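Local coordinates for predicted flavin-nucleotide-binding protein from COG3576 family structurally related to pyridoxine 5'-phosphate oxidase (Lactobacillus delbrueckii subsp. bulgaricus, PDB 2HTD) that probably binds a flavin nucleotide and may act as an oxidoreductase related to pyridoxamine 5'-phosphate oxidase, at residues A78-L90 and V101-D113. Residues are numbered along the deposited sequence; the frame is centred on the assembly and turned at random.
With SO4 (sulfate ion), chain E; SO4 (sulfate ion), chain C.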
ATOM      1  N   ALA B  78       7.078   9.326  -0.589  1.00 15.24           N
ATOM      2  CA  ALA B  78       6.341   9.221   0.660  1.00 16.20           C
ATOM      3  C   ALA B  78       6.711  10.379   1.592  1.00 16.39           C
ATOM      4  O   ALA B  78       5.859  10.992   2.201  1.00 15.74           O
ATOM      5  CB  ALA B  78       6.585   7.891   1.349  1.00 15.36           C
ATOM      6  N   TYR B  79       7.998  10.672   1.703  1.00 16.29           N
ATOM      7  CA  TYR B  79       8.435  11.703   2.626  1.00 15.32           C
ATOM      8  C   TYR B  79       7.934  13.055   2.167  1.00 13.87           C
ATOM      9  O   TYR B  79       7.413  13.817   2.967  1.00 15.60           O
ATOM     10  CB  TYR B  79       9.942  11.683   2.802  1.00 17.57           C
ATOM     11  CG  TYR B  79      10.495  13.004   3.307  1.00 22.63           C
ATOM     12  CD1 TYR B  79      10.440  13.331   4.646  1.00 26.21           C
ATOM     13  CD2 TYR B  79      11.025  13.930   2.429  1.00 20.59           C
ATOM     14  CE1 TYR B  79      10.926  14.548   5.115  1.00 26.41           C
ATOM     15  CE2 TYR B  79      11.514  15.162   2.879  1.00 29.05           C
ATOM     16  CZ  TYR B  79      11.453  15.462   4.235  1.00 29.67           C
ATOM     17  OH  TYR B  79      11.947  16.685   4.697  1.00 33.78           O
ATOM     18  N   GLU B  80       8.082  13.359   0.879  1.00 13.77           N
ATOM     19  CA  GLU B  80       7.587  14.626   0.343  1.00 13.54           C
ATOM     20  C   GLU B  80       6.073  14.744   0.537  1.00 13.74           C
ATOM     21  O   GLU B  80       5.594  15.827   0.837  1.00 13.13           O
ATOM     22  CB  GLU B  80       7.910  14.754  -1.135  1.00 14.22           C
ATOM     23  CG  GLU B  80       9.422  14.847  -1.409  1.00 22.17           C
ATOM     24  CD  GLU B  80      10.109  16.158  -0.952  1.00 31.76           C
ATOM     25  OE1 GLU B  80       9.439  17.129  -0.501  1.00 33.26           O
ATOM     26  OE2 GLU B  80      11.358  16.210  -1.061  1.00 37.83           O
ATOM     27  N   ASN B  81       5.322  13.646   0.385  1.00 12.38           N
ATOM     28  CA  ASN B  81       3.857  13.689   0.608  1.00 11.99           C
ATOM     29  C   ASN B  81       3.529  13.967   2.059  1.00 12.87           C
ATOM     30  O   ASN B  81       2.660  14.790   2.375  1.00 11.65           O
ATOM     31  CB  ASN B  81       3.145  12.427   0.159  1.00 12.81           C
ATOM     32  CG  ASN B  81       3.219  12.203  -1.320  1.00 13.38           C
ATOM     33  OD1 ASN B  81       3.492  13.125  -2.089  1.00 12.45           O
ATOM     34  ND2 ASN B  81       2.985  10.966  -1.738  1.00 14.19           N
ATOM     35  N   ILE B  82       4.269  13.314   2.952  1.00 11.75           N
ATOM     36  CA  ILE B  82       4.075  13.508   4.389  1.00 13.90           C
ATOM     37  C   ILE B  82       4.425  14.940   4.771  1.00 15.45           C
ATOM     38  O   ILE B  82       3.696  15.572   5.532  1.00 15.51           O
ATOM     39  CB  ILE B  82       4.869  12.502   5.210  1.00 16.51           C
ATOM     40  CG1 ILE B  82       4.210  11.111   5.131  1.00 16.15           C
ATOM     41  CG2 ILE B  82       4.979  12.970   6.691  1.00 17.76           C
ATOM     42  CD1 ILE B  82       5.079   9.931   5.636  1.00 16.99           C
ATOM     43  N   LYS B  83       5.510  15.460   4.208  1.00 15.42           N
ATOM     44  CA  LYS B  83       5.951  16.835   4.503  1.00 17.64           C
ATOM     45  C   LYS B  83       4.910  17.838   4.011  1.00 16.14           C
ATOM     46  O   LYS B  83       4.819  18.960   4.519  1.00 19.22           O
ATOM     47  CB  LYS B  83       7.339  17.084   3.889  1.00 17.94           C
ATOM     48  CG  LYS B  83       7.811  18.535   3.916  1.00 27.06           C
ATOM     49  CD  LYS B  83       9.182  18.758   3.222  1.00 25.21           C
ATOM     50  CE  LYS B  83       9.384  20.206   2.852  1.00 33.02           C
ATOM     51  NZ  LYS B  83      10.831  20.534   2.811  1.00 36.66           N
ATOM     52  N   ARG B  84       4.118  17.449   3.015  1.00 16.79           N
ATOM     53  CA  ARG B  84       3.067  18.303   2.465  1.00 17.46           C
ATOM     54  C   ARG B  84       1.726  18.120   3.185  1.00 16.37           C
ATOM     55  O   ARG B  84       0.749  18.783   2.845  1.00 18.97           O
ATOM     56  CB  ARG B  84       2.900  17.982   0.980  1.00 19.67           C
ATOM     57  CG  ARG B  84       2.069  18.928   0.177  1.00 25.44           C
ATOM     58  CD  ARG B  84       1.881  18.394  -1.235  1.00 26.02           C
ATOM     59  NE  ARG B  84       3.154  18.243  -1.954  1.00 31.60           N
ATOM     60  CZ  ARG B  84       3.689  17.086  -2.361  1.00 34.72           C
ATOM     61  NH1 ARG B  84       3.084  15.917  -2.151  1.00 29.61           N
ATOM     62  NH2 ARG B  84       4.852  17.099  -3.009  1.00 41.71           N
ATOM     63  N   GLY B  85       1.683  17.234   4.167  1.00 15.24           N
ATOM     64  CA  GLY B  85       0.504  17.062   5.023  1.00 14.50           C
ATOM     65  C   GLY B  85      -0.286  15.785   4.872  1.00 16.38           C
ATOM     66  O   GLY B  85      -1.324  15.599   5.543  1.00 14.45           O
ATOM     67  N   SER B  86       0.181  14.888   4.016  1.00 13.47           N
ATOM     68  CA  SER B  86      -0.539  13.629   3.836  1.00 11.93           C
ATOM     69  C   SER B  86      -0.709  12.844   5.132  1.00 12.80           C
ATOM     70  O   SER B  86       0.234  12.710   5.921  1.00 14.23           O
ATOM     71  CB  SER B  86       0.182  12.708   2.861  1.00 12.55           C
ATOM     72  OG  SER B  86      -0.616  11.590   2.557  1.00 14.37           O
ATOM     73  N   LYS B  87      -1.879  12.225   5.298  1.00 13.45           N
ATOM     74  CA  LYS B  87      -2.006  11.123   6.242  1.00 13.26           C
ATOM     75  C   LYS B  87      -1.370   9.855   5.656  1.00 13.95           C
ATOM     76  O   LYS B  87      -0.958   9.845   4.505  1.00 14.36           O
ATOM     77  CB  LYS B  87      -3.476  10.870   6.627  1.00 14.58           C
ATOM     78  CG  LYS B  87      -4.148  11.961   7.468  1.00 20.32           C
ATOM     79  CD  LYS B  87      -5.527  11.435   8.005  1.00 20.42           C
ATOM     80  CE  LYS B  87      -6.454  12.545   8.474  1.00 24.85           C
ATOM     81  NZ  LYS B  87      -7.925  12.150   8.448  1.00 31.22           N
ATOM     82  N   VAL B  88      -1.200   8.840   6.506  1.00 14.24           N
ATOM     83  CA  VAL B  88      -0.442   7.665   6.166  1.00 12.26           C
ATOM     84  C   VAL B  88      -1.317   6.460   6.489  1.00 11.70           C
ATOM     85  O   VAL B  88      -1.934   6.390   7.565  1.00 15.92           O
ATOM     86  CB  VAL B  88       0.893   7.542   6.943  1.00 14.89           C
ATOM     87  CG1 VAL B  88       1.711   6.334   6.450  1.00 18.80           C
ATOM     88  CG2 VAL B  88       1.710   8.839   6.817  1.00 15.29           C
ATOM     89  N   ALA B  89      -1.398   5.546   5.535  1.00 14.31           N
ATOM     90  CA  ALA B  89      -2.015   4.235   5.775  1.00 11.47           C
ATOM     91  C   ALA B  89      -0.899   3.186   5.802  1.00 13.79           C
ATOM     92  O   ALA B  89       0.045   3.230   5.000  1.00 14.48           O
ATOM     93  CB  ALA B  89      -3.029   3.879   4.683  1.00 13.28           C
ATOM     94  N   LEU B  90      -1.029   2.238   6.718  1.00 13.53           N
ATOM     95  CA  LEU B  90      -0.083   1.125   6.812  0.50 14.94           C
ATOM     96  C   LEU B  90      -0.834  -0.179   6.876  1.00 14.33           C
ATOM     97  O   LEU B  90      -1.869  -0.272   7.539  1.00 18.04           O
ATOM     98  CB  LEU B  90       0.774   1.217   8.067  0.50 14.74           C
ATOM     99  CG  LEU B  90       1.437   2.534   8.402  0.50 18.12           C
ATOM    100  CD1 LEU B  90       2.657   2.313   9.293  0.50 25.57           C
ATOM    101  CD2 LEU B  90       1.848   3.224   7.195  0.50 12.99           C
ATOM    102  N   VAL B 101      -3.835  -6.440   9.195  1.00  8.67           N
ATOM    103  CA  VAL B 101      -4.350  -5.260   9.882  1.00  9.18           C
ATOM    104  C   VAL B 101      -3.895  -4.025   9.138  1.00 10.39           C
ATOM    105  O   VAL B 101      -2.804  -4.021   8.571  1.00  8.41           O
ATOM    106  CB  VAL B 101      -3.911  -5.223  11.348  1.00 10.32           C
ATOM    107  CG1 VAL B 101      -2.370  -5.188  11.508  1.00  9.47           C
ATOM    108  CG2 VAL B 101      -4.502  -4.032  12.035  1.00  9.77           C
ATOM    109  N   ARG B 102      -4.727  -2.987   9.115  1.00  9.83           N
ATOM    110  CA  ARG B 102      -4.373  -1.732   8.478  1.00  8.99           C
ATOM    111  C   ARG B 102      -4.629  -0.642   9.446  1.00 10.25           C
ATOM    112  O   ARG B 102      -5.529  -0.761  10.292  1.00  8.41           O
ATOM    113  CB  ARG B 102      -5.220  -1.502   7.212  1.00  9.83           C
ATOM    114  CG  ARG B 102      -5.202  -0.083   6.707  1.00 14.58           C
ATOM    115  CD  ARG B 102      -5.586  -0.025   5.233  1.00 16.63           C
ATOM    116  NE  ARG B 102      -6.850  -0.719   4.958  1.00 20.74           N
ATOM    117  CZ  ARG B 102      -8.059  -0.172   5.105  1.00 20.52           C
ATOM    118  NH1 ARG B 102      -8.219   1.094   5.533  1.00 26.18           N
ATOM    119  NH2 ARG B 102      -9.129  -0.888   4.830  1.00 18.57           N
ATOM    120  N   VAL B 103      -3.840   0.418   9.381  1.00  9.41           N
ATOM    121  CA  VAL B 103      -4.134   1.593  10.157  1.00  9.73           C
ATOM    122  C   VAL B 103      -4.167   2.817   9.281  1.00  8.77           C
ATOM    123  O   VAL B 103      -3.614   2.840   8.210  1.00 10.98           O
ATOM    124  CB  VAL B 103      -3.151   1.821  11.327  1.00 12.48           C
ATOM    125  CG1 VAL B 103      -3.139   0.608  12.263  1.00 12.68           C
ATOM    126  CG2 VAL B 103      -1.778   2.171  10.847  1.00 11.64           C
ATOM    127  N   LEU B 104      -4.871   3.826   9.765  1.00  9.01           N
ATOM    128  CA  LEU B 104      -4.788   5.196   9.248  1.00 10.50           C
ATOM    129  C   LEU B 104      -4.133   5.985  10.378  1.00 10.54           C
ATOM    130  O   LEU B 104      -4.551   5.885  11.537  1.00 11.05           O
ATOM    131  CB  LEU B 104      -6.189   5.775   8.919  1.00  7.90           C
ATOM    132  CG  LEU B 104      -6.228   7.199   8.377  1.00 11.78           C
ATOM    133  CD1 LEU B 104      -5.492   7.293   7.034  1.00  9.42           C
ATOM    134  CD2 LEU B 104      -7.674   7.663   8.231  1.00 14.81           C
ATOM    135  N   ALA B 105      -3.109   6.770  10.027  1.00 10.24           N
ATOM    136  CA  ALA B 105      -2.312   7.496  11.019  1.00  9.82           C
ATOM    137  C   ALA B 105      -1.965   8.893  10.527  1.00 10.19           C
ATOM    138  O   ALA B 105      -1.940   9.177   9.321  1.00  9.81           O
ATOM    139  CB  ALA B 105      -1.033   6.739  11.322  1.00 10.21           C
ATOM    140  N   THR B 106      -1.678   9.766  11.484  1.00  8.89           N
ATOM    141  CA  THR B 106      -1.069  11.047  11.189  1.00  9.09           C
ATOM    142  C   THR B 106       0.409  10.944  11.526  1.00 10.83           C
ATOM    143  O   THR B 106       0.767  10.240  12.443  1.00 12.99           O
ATOM    144  CB  THR B 106      -1.739  12.169  12.011  1.00 11.11           C
ATOM    145  OG1 THR B 106      -1.573  11.883  13.380  1.00 20.39           O
ATOM    146  CG2 THR B 106      -3.214  12.266  11.716  1.00 11.25           C
ATOM    147  N   ALA B 107       1.251  11.641  10.767  1.00  9.86           N
ATOM    148  CA  ALA B 107       2.687  11.558  10.884  1.00  8.70           C
ATOM    149  C   ALA B 107       3.238  12.726  11.665  1.00 11.49           C
ATOM    150  O   ALA B 107       2.743  13.847  11.546  1.00  9.48           O
ATOM    151  CB  ALA B 107       3.319  11.562   9.511  1.00  9.13           C
ATOM    152  N   GLU B 108       4.254  12.445  12.470  1.00 11.05           N
ATOM    153  CA  GLU B 108       4.991  13.450  13.254  1.00 14.85           C
ATOM    154  C   GLU B 108       6.446  13.212  12.890  1.00 10.71           C
ATOM    155  O   GLU B 108       7.015  12.173  13.228  1.00 10.62           O
ATOM    156  CB  GLU B 108       4.689  13.227  14.745  1.00 16.78           C
ATOM    157  CG  GLU B 108       5.657  13.803  15.787  1.00 24.54           C
ATOM    158  CD  GLU B 108       5.398  13.260  17.222  1.00 22.62           C
ATOM    159  OE1 GLU B 108       4.350  13.640  17.785  1.00 33.43           O
ATOM    160  OE2 GLU B 108       6.230  12.484  17.790  1.00 18.48           O
ATOM    161  N   VAL B 109       7.046  14.130  12.142  1.00 11.47           N
ATOM    162  CA  VAL B 109       8.385  13.899  11.635  1.00 11.72           C
ATOM    163  C   VAL B 109       9.436  14.627  12.462  1.00 11.23           C
ATOM    164  O   VAL B 109       9.288  15.819  12.738  1.00 11.26           O
ATOM    165  CB  VAL B 109       8.516  14.368  10.176  1.00 13.03           C
ATOM    166  CG1 VAL B 109       9.931  14.147   9.654  1.00 16.66           C
ATOM    167  CG2 VAL B 109       7.485  13.664   9.282  1.00 15.09           C
ATOM    168  N   HIS B 110      10.505  13.919  12.813  1.00  9.08           N
ATOM    169  CA  HIS B 110      11.573  14.455  13.629  1.00 10.10           C
ATOM    170  C   HIS B 110      12.824  14.353  12.830  1.00 12.26           C
ATOM    171  O   HIS B 110      13.289  13.256  12.568  1.00 13.04           O
ATOM    172  CB  HIS B 110      11.716  13.627  14.871  1.00  8.61           C
ATOM    173  CG  HIS B 110      10.508  13.642  15.740  1.00 13.39           C
ATOM    174  ND1 HIS B 110      10.357  14.545  16.765  1.00 15.47           N
ATOM    175  CD2 HIS B 110       9.418  12.850  15.767  1.00 13.10           C
ATOM    176  CE1 HIS B 110       9.212  14.321  17.377  1.00 15.06           C
ATOM    177  NE2 HIS B 110       8.626  13.294  16.794  1.00 10.25           N
ATOM    178  N   GLU B 111      13.360  15.489  12.401  1.00 14.06           N
ATOM    179  CA  GLU B 111      14.494  15.483  11.470  1.00 18.14           C
ATOM    180  C   GLU B 111      15.822  15.468  12.219  1.00 18.08           C
ATOM    181  O   GLU B 111      16.611  14.519  12.079  1.00 20.84           O
ATOM    182  CB  GLU B 111      14.387  16.641  10.468  1.00 17.61           C
ATOM    183  CG  GLU B 111      13.162  16.472   9.529  1.00 23.07           C
ATOM    184  CD  GLU B 111      13.139  17.425   8.332  1.00 26.04           C
ATOM    185  OE1 GLU B 111      14.088  18.233   8.182  1.00 25.52           O
ATOM    186  OE2 GLU B 111      12.154  17.354   7.547  1.00 34.12           O
ATOM    187  N   ASP B 112      16.059  16.476  13.049  1.00 17.59           N
ATOM    188  CA  ASP B 112      17.318  16.545  13.807  1.00 18.49           C
ATOM    189  C   ASP B 112      17.155  17.209  15.173  1.00 14.87           C
ATOM    190  O   ASP B 112      18.024  17.939  15.640  1.00 14.07           O
ATOM    191  CB  ASP B 112      18.397  17.270  12.980  1.00 20.18           C
ATOM    192  CG  ASP B 112      19.799  17.166  13.608  1.00 25.68           C
ATOM    193  OD1 ASP B 112      20.199  16.055  14.046  1.00 29.85           O
ATOM    194  OD2 ASP B 112      20.493  18.204  13.671  1.00 38.27           O
ATOM    195  N   ASP B 113      16.024  16.951  15.807  1.00 12.36           N
ATOM    196  CA  ASP B 113      15.792  17.439  17.152  1.00 10.17           C
ATOM    197  C   ASP B 113      16.382  16.442  18.135  1.00  8.49           C
ATOM    198  O   ASP B 113      16.937  15.430  17.750  1.00  7.37           O
ATOM    199  CB  ASP B 113      14.294  17.699  17.395  1.00  9.78           C
ATOM    200  CG  ASP B 113      13.415  16.490  17.105  1.00 14.62           C
ATOM    201  OD1 ASP B 113      13.924  15.354  17.067  1.00 12.51           O
ATOM    202  OD2 ASP B 113      12.191  16.673  16.914  1.00 12.25           O
TER
HETATM  203  S   SO4 E 124      -9.639  -3.490   2.191  1.00 32.88           S
HETATM  204  O1  SO4 E 124      -8.394  -2.895   2.718  1.00 38.52           O
HETATM  205  O2  SO4 E 124     -10.758  -2.959   2.984  1.00 40.12           O
HETATM  206  O3  SO4 E 124      -9.775  -3.224   0.720  1.00 26.29           O
HETATM  207  O4  SO4 E 124      -9.665  -4.941   2.356  1.00 34.58           O
HETATM  208  S   SO4 C 122       9.787   6.537  -2.188  1.00 50.59           S
HETATM  209  O1  SO4 C 122      10.942   6.617  -1.294  1.00 61.20           O
HETATM  210  O2  SO4 C 122       8.591   6.856  -1.422  1.00 36.83           O
HETATM  211  O3  SO4 C 122       9.986   7.462  -3.308  1.00 45.50           O
HETATM  212  O4  SO4 C 122       9.769   5.203  -2.763  1.00 51.80           O
HETATM  213  O   HOH W   1       0.099  13.079   8.478  1.00 23.40           O
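Val88 and Ala105 face each other as an antiparallel hydrogen-bonded pair: Val88 N gives to Ala105 O at 2.9 Å, and Ala105 N returns a bond to Val88 O. Leu90 and Val103 repeat the pattern two residues on, with Val103 N 2.8 Å from Leu90 O, and the non-hydrogen-bonded pair Ala89 and Leu104 sits between them. Packing is tight here: Leu90 CB lies 3.9 Å from Val103 CG2, the branch that a chi1 of -58° sets between backbone N and carbonyl carbon, and Leu43 of the adjoining strand 41-46 and Leu68 of strand 67-72 also touch Leu90. On the other face, Ala89 and Leu104 pack against Pro52 of the second subunit; Lys87 lays its CB on Ala105 O, and its NZ hydrogen-bonds Asn51 OD1 of that subunit. The two strands form a beta hairpin mid-sheet, consistent with the split-barrel fold of the pyridoxamine 5'-phosphate oxidase family. Beyond Lys87 they part, and a water fills in, donating to Ser86 O at 2.6 Å and accepting from Ala107 N. The helix ending in a Schellman motif at Gly85 then leans on strand 101-110 through Ile82, whose CG2, anti to the backbone N, touches Ala107 CB (3.6 Å) and Val109 CG2. At the open end an exposed Glu111 meets buried Tyr79, whose ring also meets Phe129: Tyr79 OH donates to Glu111 OE2 at 2.9 Å, from 41° above the carboxylate plane. A phenylalanine in place of Tyr79 would probably leave the Glu111 carboxylate without this mate and free to swing.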